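Local structure of beta-lactamase OXA-2 (Salmonella typhimurium, 1K38) at residues L59-A64 with E105-E110; G78-R81 with H86-D89; Y158-P163 with L171-M176; M176-G181 with L186-G191. The protein hydrolyses the amide bond of beta-lactam antibiotics, oxacillin among them, as a class D serine beta-lactamase, and so confers resistance to these drugs. One frame throughout, in Å; residues are numbered along the deposited sequence.

Interaction 1: residues L59-A64 with E105-E110; sequences LFALDA and ELFAKE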
loop_
_atom_site.group_PDB
_atom_site.type_symbol
_atom_site.label_atom_id
_atom_site.label_comp_id
_atom_site.label_asym_id
_atom_site.label_seq_id
_atom_site.Cartn_x
_atom_site.Cartn_y
_atom_site.Cartn_z
ATOM N N LEU A 59 15.565 -4.127 0.082
ATOM C CA LEU A 59 15.814 -4.358 -1.338
ATOM C C LEU A 59 17.042 -5.263 -1.469
ATOM O O LEU A 59 17.036 -6.213 -2.251
ATOM C CB LEU A 59 16.060 -3.035 -2.072
ATOM C CG LEU A 59 14.888 -2.050 -2.153
ATOM C CD1 LEU A 59 15.371 -0.729 -2.732
ATOM C CD2 LEU A 59 13.780 -2.644 -3.016
ATOM N N PHE A 60 18.091 -4.968 -0.701
ATOM C CA PHE A 60 19.310 -5.782 -0.733
ATOM C C PHE A 60 18.976 -7.236 -0.414
ATOM O O PHE A 60 19.403 -8.154 -1.117
ATOM C CB PHE A 60 20.330 -5.319 0.320
ATOM C CG PHE A 60 20.912 -3.948 0.084
ATOM C CD1 PHE A 60 20.417 -3.094 -0.899
ATOM C CD2 PHE A 60 21.958 -3.501 0.890
ATOM C CE1 PHE A 60 20.957 -1.816 -1.072
ATOM C CE2 PHE A 60 22.502 -2.229 0.724
ATOM C CZ PHE A 60 22.001 -1.385 -0.256
ATOM N N ALA A 61 18.230 -7.430 0.671
ATOM C CA ALA A 61 17.843 -8.758 1.139
ATOM C C ALA A 61 16.993 -9.534 0.138
ATOM O O ALA A 61 17.195 -10.731 -0.055
ATOM C CB ALA A 61 17.108 -8.643 2.474
ATOM N N LEU A 62 16.036 -8.860 -0.493
ATOM C CA LEU A 62 15.183 -9.522 -1.474
ATOM C C LEU A 62 16.012 -9.891 -2.703
ATOM O O LEU A 62 15.870 -10.984 -3.260
ATOM C CB LEU A 62 14.031 -8.600 -1.884
ATOM C CG LEU A 62 12.919 -8.396 -0.850
ATOM C CD1 LEU A 62 12.140 -7.132 -1.191
ATOM C CD2 LEU A 62 12.003 -9.613 -0.821
ATOM N N ASP A 63 16.881 -8.975 -3.117
ATOM C CA ASP A 63 17.723 -9.198 -4.284
ATOM C C ASP A 63 18.712 -10.335 -4.059
ATOM O O ASP A 63 18.973 -11.121 -4.967
ATOM C CB ASP A 63 18.482 -7.916 -4.642
ATOM C CG ASP A 63 19.208 -8.023 -5.968
ATOM O OD1 ASP A 63 20.377 -8.466 -5.979
ATOM O OD2 ASP A 63 18.602 -7.678 -7.003
ATOM N N ALA A 64 19.243 -10.429 -2.844
ATOM C CA ALA A 64 20.217 -11.467 -2.505
ATOM C C ALA A 64 19.561 -12.794 -2.134
ATOM O O ALA A 64 20.243 -13.810 -1.978
ATOM C CB ALA A 64 21.099 -10.994 -1.357
ATOM N N GLU A 105 19.808 -8.048 10.874
ATOM C CA GLU A 105 21.169 -8.457 11.198
ATOM C C GLU A 105 21.366 -9.798 10.499
ATOM O O GLU A 105 22.448 -10.104 9.999
ATOM C CB GLU A 105 21.344 -8.616 12.709
ATOM C CG GLU A 105 21.435 -7.294 13.459
ATOM C CD GLU A 105 21.544 -7.486 14.960
ATOM O OE1 GLU A 105 22.410 -8.275 15.396
ATOM O OE2 GLU A 105 20.769 -6.845 15.702
ATOM N N LEU A 106 20.299 -10.591 10.457
ATOM C CA LEU A 106 20.339 -11.887 9.794
ATOM C C LEU A 106 20.603 -11.677 8.308
ATOM O O LEU A 106 21.425 -12.375 7.710
ATOM C CB LEU A 106 19.010 -12.627 9.988
ATOM C CG LEU A 106 18.824 -13.443 11.274
ATOM C CD1 LEU A 106 19.649 -14.715 11.185
ATOM C CD2 LEU A 106 19.228 -12.625 12.491
ATOM N N PHE A 107 19.910 -10.709 7.713
ATOM C CA PHE A 107 20.091 -10.418 6.295
ATOM C C PHE A 107 21.520 -9.957 6.034
ATOM O O PHE A 107 22.157 -10.390 5.076
ATOM C CB PHE A 107 19.143 -9.310 5.820
ATOM C CG PHE A 107 17.680 -9.635 5.959
ATOM C CD1 PHE A 107 17.235 -10.951 6.032
ATOM C CD2 PHE A 107 16.740 -8.609 5.970
ATOM C CE1 PHE A 107 15.873 -11.241 6.113
ATOM C CE2 PHE A 107 15.377 -8.885 6.050
ATOM C CZ PHE A 107 14.941 -10.203 6.122
ATOM N N ALA A 108 22.009 -9.061 6.885
ATOM C CA ALA A 108 23.357 -8.526 6.740
ATOM C C ALA A 108 24.407 -9.634 6.745
ATOM O O ALA A 108 25.345 -9.614 5.948
ATOM C CB ALA A 108 23.641 -7.522 7.855
ATOM N N LYS A 109 24.239 -10.598 7.643
ATOM C CA LYS A 109 25.174 -11.713 7.746
ATOM C C LYS A 109 25.176 -12.530 6.457
ATOM O O LYS A 109 26.236 -12.892 5.944
ATOM C CB LYS A 109 24.801 -12.603 8.931
ATOM C CG LYS A 109 25.754 -13.763 9.166
ATOM C CD LYS A 109 25.317 -14.598 10.359
ATOM C CE LYS A 109 26.259 -15.773 10.584
ATOM N NZ LYS A 109 27.654 -15.322 10.855
ATOM N N GLU A 110 23.990 -12.807 5.925
ATOM C CA GLU A 110 23.880 -13.583 4.694
ATOM C C GLU A 110 24.375 -12.816 3.472
ATOM O O GLU A 110 24.981 -13.394 2.569
ATOM C CB GLU A 110 22.434 -14.036 4.475
ATOM C CG GLU A 110 22.194 -14.692 3.125
ATOM C CD GLU A 110 20.895 -15.472 3.075
ATOM O OE1 GLU A 110 20.501 -15.900 1.970
ATOM O OE2 GLU A 110 20.273 -15.666 4.142
#

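Interaction 2: residues G78-R81 with H86-D89; sequences GVNR and HNQD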
loop_
_atom_site.group_PDB
_atom_site.type_symbol
_atom_site.label_atom_id
_atom_site.label_comp_id
_atom_site.label_asym_id
_atom_site.label_seq_id
_atom_site.Cartn_x
_atom_site.Cartn_y
_atom_site.Cartn_z
ATOM N N GLY A 78 13.869 -15.838 21.568
ATOM C CA GLY A 78 13.369 -15.883 22.930
ATOM C C GLY A 78 14.028 -14.879 23.856
ATOM O O GLY A 78 13.665 -14.777 25.028
ATOM N N VAL A 79 15.000 -14.134 23.334
ATOM C CA VAL A 79 15.709 -13.131 24.119
ATOM C C VAL A 79 14.858 -11.871 24.274
ATOM O O VAL A 79 14.361 -11.325 23.294
ATOM C CB VAL A 79 17.055 -12.752 23.452
ATOM C CG1 VAL A 79 17.707 -11.592 24.197
ATOM C CG2 VAL A 79 17.982 -13.957 23.440
ATOM N N ASN A 80 14.697 -11.414 25.511
ATOM C CA ASN A 80 13.905 -10.219 25.772
ATOM C C ASN A 80 14.731 -8.971 25.487
ATOM O O ASN A 80 15.554 -8.558 26.306
ATOM C CB ASN A 80 13.423 -10.202 27.225
ATOM C CG ASN A 80 12.447 -9.074 27.502
ATOM O OD1 ASN A 80 12.066 -8.330 26.598
ATOM N ND2 ASN A 80 12.040 -8.940 28.757
ATOM N N ARG A 81 14.518 -8.381 24.317
ATOM C CA ARG A 81 15.250 -7.183 23.934
ATOM C C ARG A 81 14.552 -5.923 24.427
ATOM O O ARG A 81 14.951 -4.808 24.093
ATOM C CB ARG A 81 15.417 -7.139 22.414
ATOM C CG ARG A 81 16.283 -8.266 21.879
ATOM C CD ARG A 81 16.460 -8.190 20.373
ATOM N NE ARG A 81 17.458 -9.156 19.918
ATOM C CZ ARG A 81 17.297 -10.476 19.953
ATOM N NH1 ARG A 81 16.172 -11.002 20.420
ATOM N NH2 ARG A 81 18.269 -11.273 19.535
ATOM N N HIS A 86 9.485 -6.564 19.094
ATOM C CA HIS A 86 10.653 -7.370 18.738
ATOM C C HIS A 86 10.631 -8.773 19.337
ATOM O O HIS A 86 11.155 -9.713 18.740
ATOM C CB HIS A 86 11.948 -6.687 19.195
ATOM C CG HIS A 86 12.238 -5.393 18.503
ATOM N ND1 HIS A 86 13.436 -4.731 18.653
ATOM C CD2 HIS A 86 11.487 -4.633 17.672
ATOM C CE1 HIS A 86 13.411 -3.615 17.944
ATOM N NE2 HIS A 86 12.239 -3.533 17.340
ATOM N N ASN A 87 10.041 -8.907 20.522
ATOM C CA ASN A 87 9.994 -10.203 21.195
ATOM C C ASN A 87 8.933 -11.143 20.634
ATOM O O ASN A 87 7.972 -11.492 21.323
ATOM C CB ASN A 87 9.765 -10.017 22.699
ATOM C CG ASN A 87 10.849 -9.185 23.356
ATOM O OD1 ASN A 87 12.011 -9.215 22.943
ATOM N ND2 ASN A 87 10.479 -8.446 24.396
ATOM N N GLN A 88 9.124 -11.562 19.387
ATOM C CA GLN A 88 8.187 -12.463 18.725
ATOM C C GLN A 88 8.663 -12.767 17.309
ATOM O O GLN A 88 9.531 -12.070 16.777
ATOM C CB GLN A 88 6.795 -11.831 18.664
ATOM C CG GLN A 88 6.746 -10.519 17.895
ATOM C CD GLN A 88 5.349 -9.935 17.824
ATOM O OE1 GLN A 88 4.435 -10.548 17.275
ATOM N NE2 GLN A 88 5.177 -8.741 18.379
ATOM N N ASP A 89 8.100 -13.811 16.704
ATOM C CA ASP A 89 8.467 -14.171 15.340
ATOM C C ASP A 89 8.108 -12.977 14.470
ATOM O O ASP A 89 7.231 -12.190 14.820
ATOM C CB ASP A 89 7.708 -15.416 14.880
ATOM C CG ASP A 89 8.056 -16.644 15.702
ATOM O OD1 ASP A 89 9.236 -16.785 16.084
ATOM O OD2 ASP A 89 7.154 -17.472 15.953
HETATM O O HOH W 1 13.597 -9.671 20.682
#

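Interaction 3: residues Y158-P163 with L171-M176; sequences YRNELP and LVKDLM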
loop_
_atom_site.group_PDB
_atom_site.type_symbol
_atom_site.label_atom_id
_atom_site.label_comp_id
_atom_site.label_asym_id
_atom_site.label_seq_id
_atom_site.Cartn_x
_atom_site.Cartn_y
_atom_site.Cartn_z
ATOM N N TYR A 158 10.276 5.772 -5.448
ATOM C CA TYR A 158 8.931 6.138 -5.863
ATOM C C TYR A 158 8.741 5.909 -7.363
ATOM O O TYR A 158 7.719 5.369 -7.794
ATOM C CB TYR A 158 8.685 7.614 -5.525
ATOM C CG TYR A 158 7.383 8.179 -6.048
ATOM C CD1 TYR A 158 6.157 7.763 -5.530
ATOM C CD2 TYR A 158 7.382 9.150 -7.049
ATOM C CE1 TYR A 158 4.959 8.303 -5.994
ATOM C CE2 TYR A 158 6.188 9.697 -7.519
ATOM C CZ TYR A 158 4.982 9.272 -6.985
ATOM O OH TYR A 158 3.807 9.829 -7.431
ATOM N N ARG A 159 9.743 6.301 -8.143
ATOM C CA ARG A 159 9.696 6.184 -9.596
ATOM C C ARG A 159 10.102 4.812 -10.127
ATOM O O ARG A 159 10.119 4.603 -11.342
ATOM C CB ARG A 159 10.598 7.252 -10.225
ATOM C CG ARG A 159 10.194 8.685 -9.916
ATOM C CD ARG A 159 8.962 9.088 -10.710
ATOM N NE ARG A 159 8.501 10.427 -10.357
ATOM C CZ ARG A 159 7.477 11.042 -10.939
ATOM N NH1 ARG A 159 6.805 10.440 -11.911
ATOM N NH2 ARG A 159 7.114 12.254 -10.538
ATOM N N ASN A 160 10.424 3.884 -9.227
ATOM C CA ASN A 160 10.845 2.535 -9.616
ATOM C C ASN A 160 12.156 2.602 -10.393
ATOM O O ASN A 160 12.438 1.737 -11.223
ATOM C CB ASN A 160 9.769 1.868 -10.480
ATOM C CG ASN A 160 8.426 1.783 -9.778
ATOM O OD1 ASN A 160 8.319 1.227 -8.683
ATOM N ND2 ASN A 160 7.389 2.337 -10.409
ATOM N N GLU A 161 12.965 3.616 -10.095
ATOM C CA GLU A 161 14.238 3.837 -10.782
ATOM C C GLU A 161 15.467 3.191 -10.154
ATOM O O GLU A 161 16.570 3.319 -10.689
ATOM C CB GLU A 161 14.506 5.335 -10.915
ATOM C CG GLU A 161 13.411 6.111 -11.601
ATOM C CD GLU A 161 13.704 7.596 -11.633
ATOM O OE1 GLU A 161 14.292 8.109 -10.656
ATOM O OE2 GLU A 161 13.340 8.252 -12.627
ATOM N N LEU A 162 15.303 2.517 -9.022
ATOM C CA LEU A 162 16.452 1.879 -8.392
ATOM C C LEU A 162 16.813 0.616 -9.170
ATOM O O LEU A 162 15.957 0.001 -9.811
ATOM C CB LEU A 162 16.147 1.546 -6.932
ATOM C CG LEU A 162 15.921 2.755 -6.014
ATOM C CD1 LEU A 162 15.486 2.264 -4.643
ATOM C CD2 LEU A 162 17.196 3.595 -5.904
ATOM N N PRO A 163 18.094 0.215 -9.129
ATOM C CA PRO A 163 18.574 -0.979 -9.833
ATOM C C PRO A 163 18.221 -2.293 -9.140
ATOM O O PRO A 163 19.096 -3.106 -8.828
ATOM C CB PRO A 163 20.078 -0.747 -9.898
ATOM C CG PRO A 163 20.345 -0.090 -8.583
ATOM C CD PRO A 163 19.211 0.919 -8.471
ATOM N N LEU A 171 7.191 -3.992 -3.345
ATOM C CA LEU A 171 6.992 -4.616 -2.047
ATOM C C LEU A 171 7.487 -3.694 -0.937
ATOM O O LEU A 171 6.812 -3.525 0.082
ATOM C CB LEU A 171 7.721 -5.962 -1.967
ATOM C CG LEU A 171 7.679 -6.661 -0.601
ATOM C CD1 LEU A 171 6.238 -6.755 -0.106
ATOM C CD2 LEU A 171 8.309 -8.055 -0.714
ATOM N N VAL A 172 8.659 -3.090 -1.119
ATOM C CA VAL A 172 9.177 -2.200 -0.090
ATOM C C VAL A 172 8.259 -0.990 0.100
ATOM O O VAL A 172 8.003 -0.585 1.230
ATOM C CB VAL A 172 10.617 -1.736 -0.419
ATOM C CG1 VAL A 172 11.056 -0.646 0.558
ATOM C CG2 VAL A 172 11.568 -2.917 -0.317
ATOM N N LYS A 173 7.755 -0.415 -0.990
ATOM C CA LYS A 173 6.861 0.736 -0.854
ATOM C C LYS A 173 5.574 0.340 -0.140
ATOM O O LYS A 173 4.961 1.154 0.554
ATOM C CB LYS A 173 6.566 1.362 -2.225
ATOM C CG LYS A 173 7.742 2.178 -2.746
ATOM C CD LYS A 173 7.450 2.863 -4.078
ATOM C CE LYS A 173 7.452 1.876 -5.235
ATOM N NZ LYS A 173 7.281 2.558 -6.552
ATOM N N ASP A 174 5.164 -0.912 -0.295
ATOM C CA ASP A 174 3.965 -1.371 0.381
ATOM C C ASP A 174 4.261 -1.556 1.874
ATOM O O ASP A 174 3.454 -1.186 2.725
ATOM C CB ASP A 174 3.465 -2.678 -0.226
ATOM C CG ASP A 174 2.002 -2.904 0.061
ATOM O OD1 ASP A 174 1.146 -2.591 -0.810
ATOM O OD2 ASP A 174 1.714 -3.361 1.179
ATOM N N LEU A 175 5.427 -2.110 2.191
ATOM C CA LEU A 175 5.817 -2.320 3.585
ATOM C C LEU A 175 5.901 -0.993 4.350
ATOM O O LEU A 175 5.680 -0.947 5.562
ATOM C CB LEU A 175 7.166 -3.056 3.645
ATOM C CG LEU A 175 7.161 -4.486 3.089
ATOM C CD1 LEU A 175 8.588 -5.018 3.012
ATOM C CD2 LEU A 175 6.301 -5.380 3.977
ATOM N N MET A 176 6.199 0.083 3.626
ATOM C CA MET A 176 6.322 1.422 4.205
ATOM C C MET A 176 4.992 2.099 4.550
ATOM O O MET A 176 4.982 3.149 5.193
ATOM C CB MET A 176 7.089 2.338 3.244
ATOM C CG MET A 176 8.575 2.029 3.108
ATOM S SD MET A 176 9.323 2.977 1.768
ATOM C CE MET A 176 9.087 4.665 2.364
HETATM O O HOH W 2 5.162 4.494 -7.259
#

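Interaction 4: residues M176-G181 with L186-G191; sequences MIVEAG and LRAKTG. With FMT (formic acid), chain C.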
loop_
_atom_site.group_PDB
_atom_site.type_symbol
_atom_site.label_atom_id
_atom_site.label_comp_id
_atom_site.label_asym_id
_atom_site.label_seq_id
_atom_site.Cartn_x
_atom_site.Cartn_y
_atom_site.Cartn_z
ATOM N N MET A 176 6.199 0.083 3.626
ATOM C CA MET A 176 6.322 1.422 4.205
ATOM C C MET A 176 4.992 2.099 4.550
ATOM O O MET A 176 4.982 3.149 5.193
ATOM C CB MET A 176 7.089 2.338 3.244
ATOM C CG MET A 176 8.575 2.029 3.108
ATOM S SD MET A 176 9.323 2.977 1.768
ATOM C CE MET A 176 9.087 4.665 2.364
ATOM N N ILE A 177 3.871 1.518 4.135
ATOM C CA ILE A 177 2.585 2.152 4.417
ATOM C C ILE A 177 2.333 2.311 5.910
ATOM O O ILE A 177 2.373 1.340 6.668
ATOM C CB ILE A 177 1.422 1.368 3.786
ATOM C CG1 ILE A 177 1.563 1.385 2.259
ATOM C CG2 ILE A 177 0.090 1.988 4.194
ATOM C CD1 ILE A 177 0.681 0.367 1.558
ATOM N N VAL A 178 2.062 3.547 6.312
ATOM C CA VAL A 178 1.798 3.877 7.709
ATOM C C VAL A 178 0.360 4.334 7.922
ATOM O O VAL A 178 -0.218 4.118 8.989
ATOM C CB VAL A 178 2.753 4.998 8.198
ATOM C CG1 VAL A 178 2.367 5.452 9.602
ATOM C CG2 VAL A 178 4.188 4.490 8.188
ATOM N N GLU A 179 -0.219 4.956 6.903
ATOM C CA GLU A 179 -1.580 5.464 7.001
ATOM C C GLU A 179 -2.091 5.774 5.602
ATOM O O GLU A 179 -1.304 6.010 4.687
ATOM C CB GLU A 179 -1.580 6.750 7.840
ATOM C CG GLU A 179 -2.892 7.082 8.520
ATOM C CD GLU A 179 -2.781 8.325 9.386
ATOM O OE1 GLU A 179 -1.740 8.486 10.058
ATOM O OE2 GLU A 179 -3.732 9.132 9.402
ATOM N N ALA A 180 -3.407 5.773 5.430
ATOM C CA ALA A 180 -3.982 6.088 4.132
ATOM C C ALA A 180 -5.455 6.446 4.230
ATOM O O ALA A 180 -6.150 6.021 5.155
ATOM C CB ALA A 180 -3.804 4.915 3.172
ATOM N N GLY A 181 -5.896 7.251 3.268
ATOM C CA GLY A 181 -7.283 7.663 3.172
ATOM C C GLY A 181 -7.715 7.306 1.761
ATOM O O GLY A 181 -6.945 6.701 1.021
ATOM N N LEU A 186 0.309 7.504 2.989
ATOM C CA LEU A 186 1.523 7.924 3.679
ATOM C C LEU A 186 2.452 6.728 3.805
ATOM O O LEU A 186 2.083 5.715 4.406
ATOM C CB LEU A 186 1.184 8.463 5.076
ATOM C CG LEU A 186 2.362 8.781 6.012
ATOM C CD1 LEU A 186 3.206 9.921 5.445
ATOM C CD2 LEU A 186 1.821 9.166 7.389
ATOM N N ARG A 187 3.645 6.847 3.221
ATOM C CA ARG A 187 4.651 5.788 3.267
ATOM C C ARG A 187 5.859 6.387 3.967
ATOM O O ARG A 187 6.385 7.414 3.535
ATOM C CB ARG A 187 5.039 5.339 1.852
ATOM C CG ARG A 187 3.858 4.958 0.958
ATOM C CD ARG A 187 4.361 4.426 -0.382
ATOM N NE ARG A 187 3.318 4.428 -1.409
ATOM C CZ ARG A 187 2.516 3.407 -1.691
ATOM N NH1 ARG A 187 1.603 3.541 -2.648
ATOM N NH2 ARG A 187 2.627 2.254 -1.036
ATOM N N ALA A 188 6.307 5.759 5.047
ATOM C CA ALA A 188 7.441 6.309 5.774
ATOM C C ALA A 188 8.185 5.291 6.619
ATOM O O ALA A 188 7.757 4.149 6.768
ATOM C CB ALA A 188 6.961 7.453 6.651
ATOM N N LYS A 189 9.313 5.726 7.172
ATOM C CA LYS A 189 10.133 4.876 8.025
ATOM C C LYS A 189 10.846 5.722 9.070
ATOM O O LYS A 189 11.461 6.739 8.747
ATOM C CB LYS A 189 11.178 4.126 7.195
ATOM C CG LYS A 189 12.011 3.135 8.006
ATOM C CD LYS A 189 11.205 1.884 8.329
ATOM C CE LYS A 189 11.797 1.130 9.511
ATOM N NZ LYS A 189 11.571 1.871 10.786
ATOM N N THR A 190 10.757 5.296 10.325
ATOM C CA THR A 190 11.426 5.998 11.408
ATOM C C THR A 190 12.812 5.413 11.629
ATOM O O THR A 190 13.127 4.312 11.162
ATOM C CB THR A 190 10.666 5.850 12.729
ATOM O OG1 THR A 190 10.464 4.456 12.995
ATOM C CG2 THR A 190 9.333 6.556 12.671
ATOM N N GLY A 191 13.635 6.164 12.346
ATOM C CA GLY A 191 14.973 5.715 12.673
ATOM C C GLY A 191 15.432 6.372 13.960
ATOM O O GLY A 191 15.044 7.506 14.248
HETATM C C FMT C . 13.272 3.772 15.303
HETATM O O1 FMT C . 12.546 4.766 16.180
HETATM O O2 FMT C . 12.301 3.021 14.370
#

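Interaction 1: residues L59-A64 with E105-E110
The methyl group of A61 sits over one face of the F107 ring, and this single CH-pi contact is the tight part of the pairing. A61 CB stands 3.9 Å from the ring centroid and 26° off the normal, displaced toward the rim, so that its closest approach is 3.5 Å to F107 CD2. In F107 a chi1 of -61° carries the ring out toward helix 56-64, where its face meets A61 CB. Alanine suits the place because its small side chain lets the flat ring come close to the helix backbone, the CA atoms of A61 and F107 being 5.9 Å apart. Y104 and F74 meet the same ring edge-to-face, so the methyl joins an aromatic cluster.

One turn further on the packing slackens. A64 and E110 have CA atoms 8.3 Å apart, and E110 OE1 comes no nearer than 4.5 Å to A64 O and makes no bond there. An exposed, charged residue fits this solvent side, whereas F107 is buried. Helix 56-64 thus packs against helix 101-111 through an alanine methyl on a phenylalanine face, in the helical region of the penicillin-recognising serine enzyme fold.

Interaction 2: residues G78-R81 with H86-D89
The side-chain oxygen of N87 is gripped from two directions. The backbone N of R81 donates to N87 OD1 over 3.0 Å, in the plane of the amide and on a lone pair, with an N-H...O angle of 158°. Water 1 can donate to the same N87 OD1 at 2.8 Å, though it may share its protons with other acceptors, and it accepts from R81 NH1 at 2.9 Å. R81 therefore holds the asparagine directly through its backbone and indirectly through its guanidinium.

The other end of the N87 amide turns to N80. N87 ND2 lies 2.7 Å from N80 OD1, but the bond is weak because its angle is only 126°, and the two amide planes are nearly perpendicular. Chi1 of N80, -173°, swings CG away from the backbone N and brings OD1 back to N87, although the side chain sets out in the other direction; N80 OD1 also accepts from the backbone N of G82. Asparagine suits position 87 because one amide offers both an acceptor and a donor to the facing chain, and its backbone forms the centre of an inverse gamma turn.

The R81 guanidinium also makes a salt bridge with D77 and a cation-pi interaction with W102. A second salt bridge, from D89 to R75, ties the other segment to the residues leading into 78-81. Both segments belong to one surface loop without regular structure, folded back on itself between helix 56-64 and helix 92-97.

Interaction 3: residues Y158-P163 with L171-M176
Hydrogen bonds from the ammonium group of K173 carry this contact. K173 NZ donates to N160 OD1 at 2.7 Å and to the backbone Y158 O at 3.1 Å, in both cases from above the carbonyl plane, 46° and 51° out of it. L157 O is a further acceptor for the same nitrogen, which suits a buried lysine whose charge needs several oxygens around it. The chain reaches them by bending at chi3 (-74°), and the N160 side chain crosses it at about a right angle.

Water adds a bridge: water 2 donates to Y158 O at 2.8 Å and accepts from K173 NZ at 3.0 Å. Four oxygens thus surround NZ, so its three protons must be shared and not all the bonds can be full at once.

The backbone carbonyls are available because helix 147-158 ends here. N160 closes it in a Schellman motif with positive phi, a conformation asparagine tolerates better than most residues, and K173 of helix 166-175 thereby binds the C-terminal end of the preceding helix. A positive charge at this end would be expected to interact favourably with the helix dipole.

Apolar contact is slight, with K173 CD passing 4.0 Å from Y158 CA. Ionic and subunit contacts complete the surroundings. E70 of the second subunit accepts a hydrogen bond from N160 ND2 and forms a long, weak ion pair with K173, while F71 of that subunit meets the Y158 ring edge-to-face.

Interaction 4: residues M176-G181 with L186-G191
Chi1 of R187, -52°, places CG beside its backbone N, and the extended chain beyond it runs side by side with I177, whose chi1 of -64° is of the same kind. The guanidinium therefore comes against the isoleucine branch, R187 NH2 lying 3.6 Å from I177 CG1. On the other face of the sheet the L186 side chain approaches V178 and E179, with L186 CD2 4.2 Å from E179 CB.

The backbones form an antiparallel hairpin, strand 177-181 against 184-192. I177 and R187 are a non-hydrogen-bonded pair, E179 and L186 a hydrogen-bonded one, and the register slips between them: V178 and E179 both face L186 in a classic beta bulge. L186 O consequently takes two donors, V178 N at 2.9 Å and almost straight (176°), and E179 N through a weak bond of 3.5 Å. L186 N returns a bond to E179 O, and A188 N binds M176 O at 2.9 Å where the chain enters the strand. V178 CG2 packs loosely against A188, nearest its carbonyl O.

Further along the same strand lie K189, T190 and G191, which probably bind substrate. T190 OG1 donates to O2 of a formic acid, probably from the crystallisation liquor, at 2.7 Å. E204 of its own chain and D174 of the second subunit both pair with R187, which would be expected to offset its charge. The hydroxyls of T190 and S99 and the guanidinium of R228 bind the formic acid, with K189 NZ nearby but not bonded to it; they imply a site suited to an anion, consistent with recognition of the beta-lactam carboxylate.

Overall arrangement
Interactions 1 to 4 lie within the one transpeptidase-like domain. Interaction 2 falls in the connection between the two helices of interaction 1, their centres 20 Å apart, while interactions 3 and 4 follow later in the chain. Interactions 1 and 3 touch through leucine and valine packing of helix 56-64 on helix 166-175 and the loop before it. Helix 166-175 runs directly into strand 177-181, so interactions 3 and 4, with centres 13 Å apart, share M176 and meet where R187 NH2 probably bonds K173 O. Both contact the second subunit. The series leads from the helical region to the outermost strand of this chain's sheet, where the second subunit meets it, beside the strand that probably binds substrate.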